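Local structure of Exo-beta-1,3-glucanase (Streptomyces sp. SirexAA-E, 4PEY) at residues 141-149 with 168-176; 436-444 with 454-462. The protein hydrolyses laminarin and laminarioligosaccharides as an exo-beta-1,3-glucanase, working from the non-reducing end and yielding glucose and laminaribiose. The protein carries 1 engineered substitution. All coordinates share one frame; numbering follows the deposited sequence.

Contact 1 (141-149 with 168-176); sequences GGLNLAPDG and GPYSQQQWY. With BGC (beta-D-glucopyranose), chain B; BGC (beta-D-glucopyranose), chain C.
Leu145 rests its CD1 methyl on the six-membered ring of Trp175, 3.4 Å from the centroid and only 5° off the ring normal, a CH-pi contact centred over the face. With CG anti to the carbonyl carbon (chi1 -54°), the branched end drops onto this flat seat, and CD2 settles toward the ring's CZ2-CH2 rim. Pro169 and the CG methylene of Gln172 wall the hollow around Leu145; Gln172 CG lies 3.8 Å from Leu145 CB. Bending at chi2 then turns the Gln172 amide back, so that NE2 gives Leu145 O a nearly straight bond of 2.8 Å (168°). An amide suits this buried place, since NE2 also reaches Val128 O while OE1 accepts from Gly155 N. The backbones meet as adjacent coils of a parallel beta-helix: Gly168 N bonds to Leu143 O, and Gly168 O receives Leu145 N. Having no side chain, Gly168 leaves room for the Tyr170 ring above it. Beyond the strand, a type II' turn from Pro169 to Gln172 forms a shallow cup for the small methyl of Ala146, 3.6 Å from Tyr170 CB and 3.7 Å from Ser171 OG, which itself bonds to Gly151 O. Asn144 OD1 accepts from Ala146 N in an Asx turn and abuts the Tyr170 ring edge, 3.3 Å from CD2. Past the turn, Gln173 extends to the substrate, its NE2 donating to O2 of two successive glucoses.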
loop_
_atom_site.group_PDB
_atom_site.type_symbol
_atom_site.label_atom_id
_atom_site.label_comp_id
_atom_site.label_asym_id
_atom_site.label_seq_id
_atom_site.Cartn_x
_atom_site.Cartn_y
_atom_site.Cartn_z
ATOM N N GLY A 141 -13.528 14.553 -14.444
ATOM C CA GLY A 141 -13.951 13.599 -15.452
ATOM C C GLY A 141 -14.090 12.253 -14.775
ATOM O O GLY A 141 -14.188 12.178 -13.544
ATOM N N GLY A 142 -14.073 11.191 -15.573
ATOM C CA GLY A 142 -14.139 9.838 -15.057
ATOM C C GLY A 142 -12.768 9.246 -14.814
ATOM O O GLY A 142 -11.744 9.810 -15.232
ATOM N N LEU A 143 -12.752 8.093 -14.145
ATOM C CA LEU A 143 -11.516 7.390 -13.847
ATOM C C LEU A 143 -11.705 5.917 -14.188
ATOM O O LEU A 143 -12.518 5.230 -13.568
ATOM C CB LEU A 143 -11.132 7.579 -12.373
ATOM C CG LEU A 143 -9.822 6.945 -11.898
ATOM C CD1 LEU A 143 -8.606 7.580 -12.584
ATOM C CD2 LEU A 143 -9.696 7.042 -10.379
ATOM N N ASN A 144 -10.976 5.455 -15.200
ATOM C CA ASN A 144 -11.009 4.062 -15.642
ATOM C C ASN A 144 -9.858 3.309 -14.992
ATOM O O ASN A 144 -8.698 3.670 -15.189
ATOM C CB ASN A 144 -10.911 3.996 -17.176
ATOM C CG ASN A 144 -11.083 2.589 -17.735
ATOM O OD1 ASN A 144 -11.059 1.592 -17.011
ATOM N ND2 ASN A 144 -11.244 2.509 -19.049
ATOM N N LEU A 145 -10.166 2.270 -14.218
ATOM C CA LEU A 145 -9.133 1.526 -13.502
ATOM C C LEU A 145 -8.660 0.282 -14.248
ATOM O O LEU A 145 -7.811 -0.462 -13.750
ATOM C CB LEU A 145 -9.643 1.119 -12.116
ATOM C CG LEU A 145 -10.189 2.262 -11.258
ATOM C CD1 LEU A 145 -10.662 1.722 -9.906
ATOM C CD2 LEU A 145 -9.125 3.338 -11.071
ATOM N N ALA A 146 -9.194 0.061 -15.444
ATOM C CA ALA A 146 -8.905 -1.169 -16.179
ATOM C C ALA A 146 -7.989 -0.911 -17.373
ATOM O O ALA A 146 -8.040 0.157 -17.979
ATOM C CB ALA A 146 -10.213 -1.830 -16.643
ATOM N N PRO A 147 -7.146 -1.893 -17.719
ATOM C CA PRO A 147 -6.297 -1.718 -18.900
ATOM C C PRO A 147 -7.143 -1.688 -20.165
ATOM O O PRO A 147 -8.266 -2.204 -20.163
ATOM C CB PRO A 147 -5.386 -2.952 -18.864
ATOM C CG PRO A 147 -6.186 -3.982 -18.123
ATOM C CD PRO A 147 -6.937 -3.200 -17.072
ATOM N N ASP A 148 -6.619 -1.074 -21.221
ATOM C CA ASP A 148 -7.297 -1.093 -22.505
ATOM C C ASP A 148 -7.454 -2.547 -22.924
ATOM O O ASP A 148 -6.471 -3.289 -22.975
ATOM C CB ASP A 148 -6.508 -0.296 -23.544
ATOM C CG ASP A 148 -7.310 0.001 -24.789
ATOM O OD1 ASP A 148 -8.533 -0.250 -24.797
ATOM O OD2 ASP A 148 -6.713 0.506 -25.760
ATOM N N GLY A 149 -8.692 -2.958 -23.186
ATOM C CA GLY A 149 -8.982 -4.336 -23.536
ATOM C C GLY A 149 -9.626 -5.118 -22.403
ATOM O O GLY A 149 -10.068 -6.248 -22.596
ATOM N N GLY A 168 -14.775 3.621 -12.968
ATOM C CA GLY A 168 -15.107 2.358 -13.615
ATOM C C GLY A 168 -14.034 1.307 -13.396
ATOM O O GLY A 168 -12.973 1.359 -14.013
ATOM N N PRO A 169 -14.290 0.344 -12.492
ATOM C CA PRO A 169 -13.258 -0.681 -12.274
ATOM C C PRO A 169 -13.172 -1.705 -13.403
ATOM O O PRO A 169 -12.079 -2.226 -13.658
ATOM C CB PRO A 169 -13.701 -1.355 -10.969
ATOM C CG PRO A 169 -14.612 -0.334 -10.292
ATOM C CD PRO A 169 -15.321 0.335 -11.441
ATOM N N TYR A 170 -14.303 -1.980 -14.054
ATOM C CA TYR A 170 -14.418 -3.023 -15.077
ATOM C C TYR A 170 -13.836 -4.349 -14.596
ATOM O O TYR A 170 -14.429 -4.995 -13.742
ATOM C CB TYR A 170 -13.769 -2.566 -16.383
ATOM C CG TYR A 170 -14.448 -1.335 -16.961
ATOM C CD1 TYR A 170 -15.661 -1.436 -17.636
ATOM C CD2 TYR A 170 -13.885 -0.075 -16.819
ATOM C CE1 TYR A 170 -16.293 -0.312 -18.156
ATOM C CE2 TYR A 170 -14.508 1.051 -17.329
ATOM C CZ TYR A 170 -15.712 0.929 -17.998
ATOM O OH TYR A 170 -16.325 2.055 -18.511
ATOM N N SER A 171 -12.678 -4.751 -15.122
ATOM C CA SER A 171 -12.093 -6.050 -14.771
ATOM C C SER A 171 -11.326 -6.124 -13.439
ATOM O O SER A 171 -10.949 -7.219 -13.006
ATOM C CB SER A 171 -11.162 -6.498 -15.896
ATOM O OG SER A 171 -10.251 -5.465 -16.227
ATOM N N GLN A 172 -11.083 -4.985 -12.794
ATOM C CA GLN A 172 -10.427 -4.986 -11.488
ATOM C C GLN A 172 -11.085 -5.949 -10.512
ATOM O O GLN A 172 -12.283 -5.865 -10.283
ATOM C CB GLN A 172 -10.440 -3.581 -10.881
ATOM C CG GLN A 172 -9.435 -2.615 -11.500
ATOM C CD GLN A 172 -8.008 -2.909 -11.066
ATOM O OE1 GLN A 172 -7.764 -3.796 -10.245
ATOM N NE2 GLN A 172 -7.061 -2.171 -11.620
ATOM N N GLN A 173 -10.296 -6.846 -9.923
ATOM C CA GLN A 173 -10.821 -7.842 -8.987
ATOM C C GLN A 173 -11.416 -7.211 -7.734
ATOM O O GLN A 173 -12.472 -7.623 -7.236
ATOM C CB GLN A 173 -9.715 -8.801 -8.559
ATOM C CG GLN A 173 -9.153 -9.671 -9.649
ATOM C CD GLN A 173 -7.829 -10.300 -9.246
ATOM O OE1 GLN A 173 -7.426 -10.275 -8.065
ATOM N NE2 GLN A 173 -7.127 -10.844 -10.226
ATOM N N GLN A 174 -10.700 -6.228 -7.206
ATOM C CA GLN A 174 -11.019 -5.663 -5.911
ATOM C C GLN A 174 -10.482 -4.241 -5.859
ATOM O O GLN A 174 -9.684 -3.847 -6.717
ATOM C CB GLN A 174 -10.443 -6.531 -4.778
ATOM C CG GLN A 174 -8.906 -6.530 -4.648
ATOM C CD GLN A 174 -8.200 -7.523 -5.564
ATOM O OE1 GLN A 174 -8.553 -8.709 -5.629
ATOM N NE2 GLN A 174 -7.173 -7.045 -6.258
ATOM N N TRP A 175 -10.919 -3.469 -4.870
ATOM C CA TRP A 175 -10.463 -2.091 -4.736
ATOM C C TRP A 175 -10.811 -1.561 -3.365
ATOM O O TRP A 175 -11.831 -1.959 -2.801
ATOM C CB TRP A 175 -11.098 -1.192 -5.812
ATOM C CG TRP A 175 -10.287 0.036 -6.066
ATOM C CD1 TRP A 175 -10.355 1.231 -5.397
ATOM C CD2 TRP A 175 -9.230 0.170 -7.021
ATOM N NE1 TRP A 175 -9.417 2.105 -5.897
ATOM C CE2 TRP A 175 -8.714 1.478 -6.894
ATOM C CE3 TRP A 175 -8.686 -0.686 -7.991
ATOM C CZ2 TRP A 175 -7.670 1.954 -7.700
ATOM C CZ3 TRP A 175 -7.648 -0.214 -8.789
ATOM C CH2 TRP A 175 -7.149 1.096 -8.635
ATOM N N TYR A 176 -9.969 -0.664 -2.842
ATOM C CA TYR A 176 -10.276 0.090 -1.626
ATOM C C TYR A 176 -10.243 1.588 -1.893
ATOM O O TYR A 176 -9.276 2.107 -2.450
ATOM C CB TYR A 176 -9.300 -0.248 -0.488
ATOM C CG TYR A 176 -9.574 0.528 0.792
ATOM C CD1 TYR A 176 -10.846 0.536 1.370
ATOM C CD2 TYR A 176 -8.566 1.255 1.421
ATOM C CE1 TYR A 176 -11.095 1.241 2.543
ATOM C CE2 TYR A 176 -8.808 1.961 2.598
ATOM C CZ TYR A 176 -10.069 1.947 3.154
ATOM O OH TYR A 176 -10.291 2.650 4.318
HETATM C C2 BGC B . -8.400 -12.735 -12.571
HETATM C C3 BGC B . -7.239 -13.716 -12.689
HETATM C C4 BGC B . -7.755 -15.145 -12.773
HETATM C C5 BGC B . -8.771 -15.228 -13.906
HETATM C C6 BGC B . -9.333 -16.636 -14.040
HETATM C C1 BGC B . -9.431 -12.984 -13.668
HETATM O O1 BGC B . -10.559 -12.167 -13.433
HETATM O O2 BGC B . -7.921 -11.411 -12.648
HETATM O O3 BGC B . -6.397 -13.540 -11.483
HETATM O O4 BGC B . -6.679 -16.032 -13.012
HETATM O O5 BGC B . -9.827 -14.340 -13.626
HETATM O O6 BGC B . -10.171 -16.680 -15.182
HETATM C C2 BGC C . -4.397 -12.868 -10.401
HETATM C C3 BGC C . -2.888 -13.056 -10.321
HETATM C C4 BGC C . -2.544 -14.530 -10.470
HETATM C C5 BGC C . -3.167 -15.067 -11.747
HETATM C C6 BGC C . -2.837 -16.545 -11.915
HETATM C C1 BGC C . -4.991 -13.561 -11.621
HETATM O O2 BGC C . -4.672 -11.487 -10.496
HETATM O O3 BGC C . -2.524 -12.559 -9.015
HETATM O O4 BGC C . -1.137 -14.678 -10.473
HETATM O O5 BGC C . -4.574 -14.913 -11.673
HETATM O O6 BGC C . -3.372 -17.006 -13.138
#

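Contact 2 (436-444 with 454-462); sequences EHFNKYDVQ and FYQNAKAYD. Engineered in segment 454-462: Ala458 (natural residue Glu). With BGC (beta-D-glucopyranose), chain D; BGC (beta-D-glucopyranose), chain C.
The end of the active site that holds the non-reducing glucose is built where Glu436 and His437, as strand 429-436 ends, meet strand 454-458 and the loop after it. Glu436 turns both carboxylate oxygens to the hydroxyls at one edge of the glucose of chain D: OE1 takes its O3-H and OE2 its O2-H, each at 2.6 Å. Gln456 NE2 also donates to OE2, 3.0 Å away, from above the carboxylate plane, steadying the carboxylate while Gln456 OE1 is held by Gln130. The imidazole of His437 bridges protein and sugar: ND1 donates to Lys459 O (164°), NE2 to O3 of the same glucose at 2.8 Å. Such a two-ended ring suits this place, its rotation being fixed by bonds at both nitrogens. Its CE1 edge also points at the face of Tyr461, a T-shaped pair with planes 72° apart. These strands are neighbouring coils of a right-handed parallel beta-helix, linked here by His437 N to Ala458 O. Ala458 is engineered in place of the natural Glu, the inferred proton donor; its CB touches Glu436 OE2 (3.4 Å) and His437 CE1. Behind the site, Lys459 doubles back through bends at chi2 and chi3, bringing NZ to the syn lone pair of Asp442 OD1 in a 2.8 Å salt bridge. Asp442 OD2, in turn, accepts from Phe438 N, and a water links it to Phe438 O and Ala460 N. Nearer the start of strand 454-458, Val443 CG2 comes obliquely to the Tyr455 ring, 3.7 Å from CE1.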
loop_
_atom_site.group_PDB
_atom_site.type_symbol
_atom_site.label_atom_id
_atom_site.label_comp_id
_atom_site.label_asym_id
_atom_site.label_seq_id
_atom_site.Cartn_x
_atom_site.Cartn_y
_atom_site.Cartn_z
ATOM N N GLU A 436 0.661 -10.932 0.592
ATOM C CA GLU A 436 0.625 -12.093 -0.320
ATOM C C GLU A 436 1.828 -13.025 -0.313
ATOM O O GLU A 436 2.979 -12.572 -0.258
ATOM C CB GLU A 436 0.464 -11.633 -1.769
ATOM C CG GLU A 436 -0.653 -10.651 -2.054
ATOM C CD GLU A 436 -0.746 -10.400 -3.534
ATOM O OE1 GLU A 436 0.145 -9.690 -4.060
ATOM O OE2 GLU A 436 -1.664 -10.966 -4.178
ATOM N N HIS A 437 1.517 -14.324 -0.400
ATOM C CA HIS A 437 2.410 -15.415 -0.813
ATOM C C HIS A 437 3.356 -15.956 0.265
ATOM O O HIS A 437 4.274 -16.711 -0.058
ATOM C CB HIS A 437 3.249 -15.016 -2.041
ATOM C CG HIS A 437 2.449 -14.470 -3.186
ATOM N ND1 HIS A 437 1.342 -15.109 -3.710
ATOM C CD2 HIS A 437 2.609 -13.337 -3.916
ATOM C CE1 HIS A 437 0.851 -14.389 -4.704
ATOM N NE2 HIS A 437 1.598 -13.308 -4.846
ATOM N N PHE A 438 3.119 -15.627 1.535
ATOM C CA PHE A 438 4.015 -16.084 2.602
ATOM C C PHE A 438 3.903 -17.591 2.847
ATOM O O PHE A 438 2.869 -18.208 2.552
ATOM C CB PHE A 438 3.756 -15.251 3.863
ATOM C CG PHE A 438 4.219 -13.850 3.682
ATOM C CD1 PHE A 438 5.517 -13.490 4.022
ATOM C CD2 PHE A 438 3.416 -12.925 3.025
ATOM C CE1 PHE A 438 5.982 -12.215 3.769
ATOM C CE2 PHE A 438 3.878 -11.655 2.756
ATOM C CZ PHE A 438 5.167 -11.296 3.124
ATOM N N ASN A 439 4.988 -18.198 3.325
ATOM C CA ASN A 439 4.996 -19.655 3.487
ATOM C C ASN A 439 4.049 -20.114 4.596
ATOM O O ASN A 439 3.539 -21.235 4.545
ATOM C CB ASN A 439 6.415 -20.190 3.770
ATOM C CG ASN A 439 7.397 -19.926 2.635
ATOM O OD1 ASN A 439 7.695 -18.777 2.314
ATOM N ND2 ASN A 439 7.946 -20.995 2.059
ATOM N N LYS A 440 3.821 -19.257 5.592
ATOM C CA LYS A 440 2.903 -19.574 6.685
ATOM C C LYS A 440 1.796 -18.511 6.778
ATOM O O LYS A 440 1.136 -18.247 5.772
ATOM C CB LYS A 440 3.683 -19.744 7.992
ATOM C CG LYS A 440 4.713 -20.877 7.869
ATOM C CD LYS A 440 5.361 -21.253 9.182
ATOM C CE LYS A 440 6.343 -22.406 8.974
ATOM N NZ LYS A 440 5.669 -23.628 8.435
ATOM N N TYR A 441 1.562 -17.926 7.954
ATOM C CA TYR A 441 0.486 -16.942 8.097
ATOM C C TYR A 441 0.842 -15.610 7.447
ATOM O O TYR A 441 1.784 -14.938 7.880
ATOM C CB TYR A 441 0.161 -16.664 9.571
ATOM C CG TYR A 441 -0.363 -17.825 10.379
ATOM C CD1 TYR A 441 -1.571 -18.433 10.065
ATOM C CD2 TYR A 441 0.328 -18.278 11.495
ATOM C CE1 TYR A 441 -2.064 -19.484 10.827
ATOM C CE2 TYR A 441 -0.156 -19.317 12.261
ATOM C CZ TYR A 441 -1.351 -19.922 11.920
ATOM O OH TYR A 441 -1.830 -20.960 12.690
ATOM N N ASP A 442 0.072 -15.189 6.448
ATOM C CA ASP A 442 0.328 -13.882 5.846
ATOM C C ASP A 442 0.103 -12.765 6.865
ATOM O O ASP A 442 0.949 -11.885 7.002
ATOM C CB ASP A 442 -0.537 -13.689 4.605
ATOM C CG ASP A 442 -0.438 -14.863 3.657
ATOM O OD1 ASP A 442 -1.050 -15.909 3.968
ATOM O OD2 ASP A 442 0.255 -14.754 2.612
ATOM N N VAL A 443 -1.021 -12.809 7.577
ATOM C CA VAL A 443 -1.298 -11.859 8.652
ATOM C C VAL A 443 -1.693 -12.614 9.912
ATOM O O VAL A 443 -2.522 -13.533 9.857
ATOM C CB VAL A 443 -2.433 -10.863 8.272
ATOM C CG1 VAL A 443 -2.824 -9.985 9.466
ATOM C CG2 VAL A 443 -2.007 -9.995 7.093
ATOM N N GLN A 444 -1.081 -12.229 11.030
ATOM C CA GLN A 444 -1.480 -12.733 12.331
ATOM C C GLN A 444 -1.777 -11.542 13.240
ATOM O O GLN A 444 -1.033 -10.567 13.267
ATOM C CB GLN A 444 -0.391 -13.628 12.930
ATOM C CG GLN A 444 -0.740 -14.181 14.303
ATOM C CD GLN A 444 0.263 -15.207 14.800
ATOM O OE1 GLN A 444 1.356 -15.347 14.252
ATOM N NE2 GLN A 444 -0.108 -15.932 15.850
ATOM N N PHE A 454 -10.742 -3.487 4.398
ATOM C CA PHE A 454 -10.179 -4.035 3.154
ATOM C C PHE A 454 -8.925 -4.896 3.356
ATOM O O PHE A 454 -7.886 -4.427 3.829
ATOM C CB PHE A 454 -9.852 -2.958 2.112
ATOM C CG PHE A 454 -9.357 -3.546 0.810
ATOM C CD1 PHE A 454 -10.248 -3.864 -0.211
ATOM C CD2 PHE A 454 -8.006 -3.817 0.622
ATOM C CE1 PHE A 454 -9.794 -4.426 -1.402
ATOM C CE2 PHE A 454 -7.552 -4.386 -0.553
ATOM C CZ PHE A 454 -8.442 -4.682 -1.571
ATOM N N TYR A 455 -9.026 -6.152 2.937
ATOM C CA TYR A 455 -7.881 -7.051 2.908
ATOM C C TYR A 455 -7.838 -7.781 1.580
ATOM O O TYR A 455 -8.863 -8.285 1.109
ATOM C CB TYR A 455 -7.944 -8.067 4.053
ATOM C CG TYR A 455 -6.767 -9.021 4.127
ATOM C CD1 TYR A 455 -5.466 -8.537 4.224
ATOM C CD2 TYR A 455 -6.955 -10.407 4.128
ATOM C CE1 TYR A 455 -4.383 -9.396 4.310
ATOM C CE2 TYR A 455 -5.872 -11.286 4.226
ATOM C CZ TYR A 455 -4.588 -10.775 4.319
ATOM O OH TYR A 455 -3.501 -11.622 4.414
ATOM N N GLN A 456 -6.654 -7.828 0.976
ATOM C CA GLN A 456 -6.429 -8.651 -0.212
ATOM C C GLN A 456 -5.230 -9.550 0.017
ATOM O O GLN A 456 -4.136 -9.069 0.340
ATOM C CB GLN A 456 -6.204 -7.797 -1.466
ATOM C CG GLN A 456 -6.062 -8.640 -2.765
ATOM C CD GLN A 456 -4.630 -9.053 -3.079
ATOM O OE1 GLN A 456 -3.711 -8.227 -3.064
ATOM N NE2 GLN A 456 -4.434 -10.344 -3.362
ATOM N N ASN A 457 -5.444 -10.854 -0.139
ATOM C CA ASN A 457 -4.379 -11.832 -0.047
ATOM C C ASN A 457 -4.401 -12.791 -1.223
ATOM O O ASN A 457 -5.466 -13.080 -1.774
ATOM C CB ASN A 457 -4.492 -12.634 1.250
ATOM C CG ASN A 457 -3.696 -13.924 1.203
ATOM O OD1 ASN A 457 -4.212 -14.984 0.829
ATOM N ND2 ASN A 457 -2.424 -13.843 1.576
ATOM N N ALA A 458 -3.223 -13.265 -1.616
ATOM C CA ALA A 458 -3.122 -14.490 -2.401
ATOM C C ALA A 458 -2.133 -15.373 -1.675
ATOM O O ALA A 458 -1.122 -14.884 -1.165
ATOM C CB ALA A 458 -2.677 -14.221 -3.834
ATOM N N LYS A 459 -2.427 -16.667 -1.604
ATOM C CA LYS A 459 -1.550 -17.608 -0.918
ATOM C C LYS A 459 -0.322 -17.916 -1.776
ATOM O O LYS A 459 -0.298 -17.609 -2.969
ATOM C CB LYS A 459 -2.316 -18.889 -0.568
ATOM C CG LYS A 459 -3.399 -18.694 0.513
ATOM C CD LYS A 459 -2.840 -18.211 1.856
ATOM C CE LYS A 459 -1.821 -19.174 2.449
ATOM N NZ LYS A 459 -1.193 -18.656 3.705
ATOM N N ALA A 460 0.705 -18.489 -1.156
ATOM C CA ALA A 460 1.900 -18.931 -1.882
ATOM C C ALA A 460 1.520 -19.857 -3.035
ATOM O O ALA A 460 0.744 -20.788 -2.845
ATOM C CB ALA A 460 2.864 -19.644 -0.936
ATOM N N TYR A 461 2.078 -19.611 -4.220
ATOM C CA TYR A 461 1.785 -20.450 -5.388
ATOM C C TYR A 461 2.643 -21.711 -5.415
ATOM O O TYR A 461 2.301 -22.696 -6.089
ATOM C CB TYR A 461 2.022 -19.699 -6.702
ATOM C CG TYR A 461 1.234 -18.431 -6.904
ATOM C CD1 TYR A 461 0.120 -18.133 -6.123
ATOM C CD2 TYR A 461 1.604 -17.529 -7.894
ATOM C CE1 TYR A 461 -0.601 -16.958 -6.326
ATOM C CE2 TYR A 461 0.894 -16.362 -8.105
ATOM C CZ TYR A 461 -0.205 -16.082 -7.319
ATOM O OH TYR A 461 -0.906 -14.921 -7.531
ATOM N N ASP A 462 3.771 -21.666 -4.711
ATOM C CA ASP A 462 4.840 -22.626 -4.959
ATOM C C ASP A 462 5.031 -23.664 -3.851
ATOM O O ASP A 462 6.061 -24.340 -3.794
ATOM C CB ASP A 462 6.161 -21.882 -5.244
ATOM C CG ASP A 462 6.511 -20.822 -4.200
ATOM O OD1 ASP A 462 5.712 -20.549 -3.281
ATOM O OD2 ASP A 462 7.606 -20.234 -4.330
HETATM C C2 BGC D . -0.970 -11.468 -7.572
HETATM C C3 BGC D . 0.386 -10.771 -7.516
HETATM C C4 BGC D . 1.322 -11.389 -8.543
HETATM C C5 BGC D . 0.688 -11.314 -9.922
HETATM C C6 BGC D . 1.616 -11.890 -10.980
HETATM C C1 BGC D . -1.491 -11.600 -9.006
HETATM O O2 BGC D . -1.898 -10.749 -6.771
HETATM O O3 BGC D . 0.947 -10.922 -6.229
HETATM O O4 BGC D . 2.569 -10.735 -8.534
HETATM O O5 BGC D . -0.497 -12.075 -9.897
HETATM O O6 BGC D . 1.696 -13.289 -10.819
HETATM C C2 BGC C . -4.397 -12.868 -10.401
HETATM C C3 BGC C . -2.888 -13.056 -10.321
HETATM C C4 BGC C . -2.544 -14.530 -10.470
HETATM C C5 BGC C . -3.167 -15.067 -11.747
HETATM C C6 BGC C . -2.837 -16.545 -11.915
HETATM C C1 BGC C . -4.991 -13.561 -11.621
HETATM O O2 BGC C . -4.672 -11.487 -10.496
HETATM O O3 BGC C . -2.524 -12.559 -9.015
HETATM O O4 BGC C . -1.137 -14.678 -10.473
HETATM O O5 BGC C . -4.574 -14.913 -11.673
HETATM O O6 BGC C . -3.372 -17.006 -13.138
HETATM O O HOH W 1 0.567 -17.338 1.515
HETATM O O HOH W 2 1.178 -20.521 3.101
#

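Overall arrangement
The two contacts follow one another along the chain, and their centres lie about 24 Å apart, yet both reach one laminaritriose. Contact 1 belongs to the first of two beta-helical domains, contact 2 to the second, as expected for family GH55. The domains meet directly: Phe454 CE1 lies 3.5 Å from Trp175 O, and Gln456 CG 3.7 Å from Gln174 CD. Gln173 serves the chain B and C glucoses, whereas Glu436 and His437 hold the non-reducing glucose of chain D. C1 of BGC (chain D) lies 5.9 Å from CB of the engineered Ala458. At its other end, contact 1 offers Asp148 to a separate bound glycan.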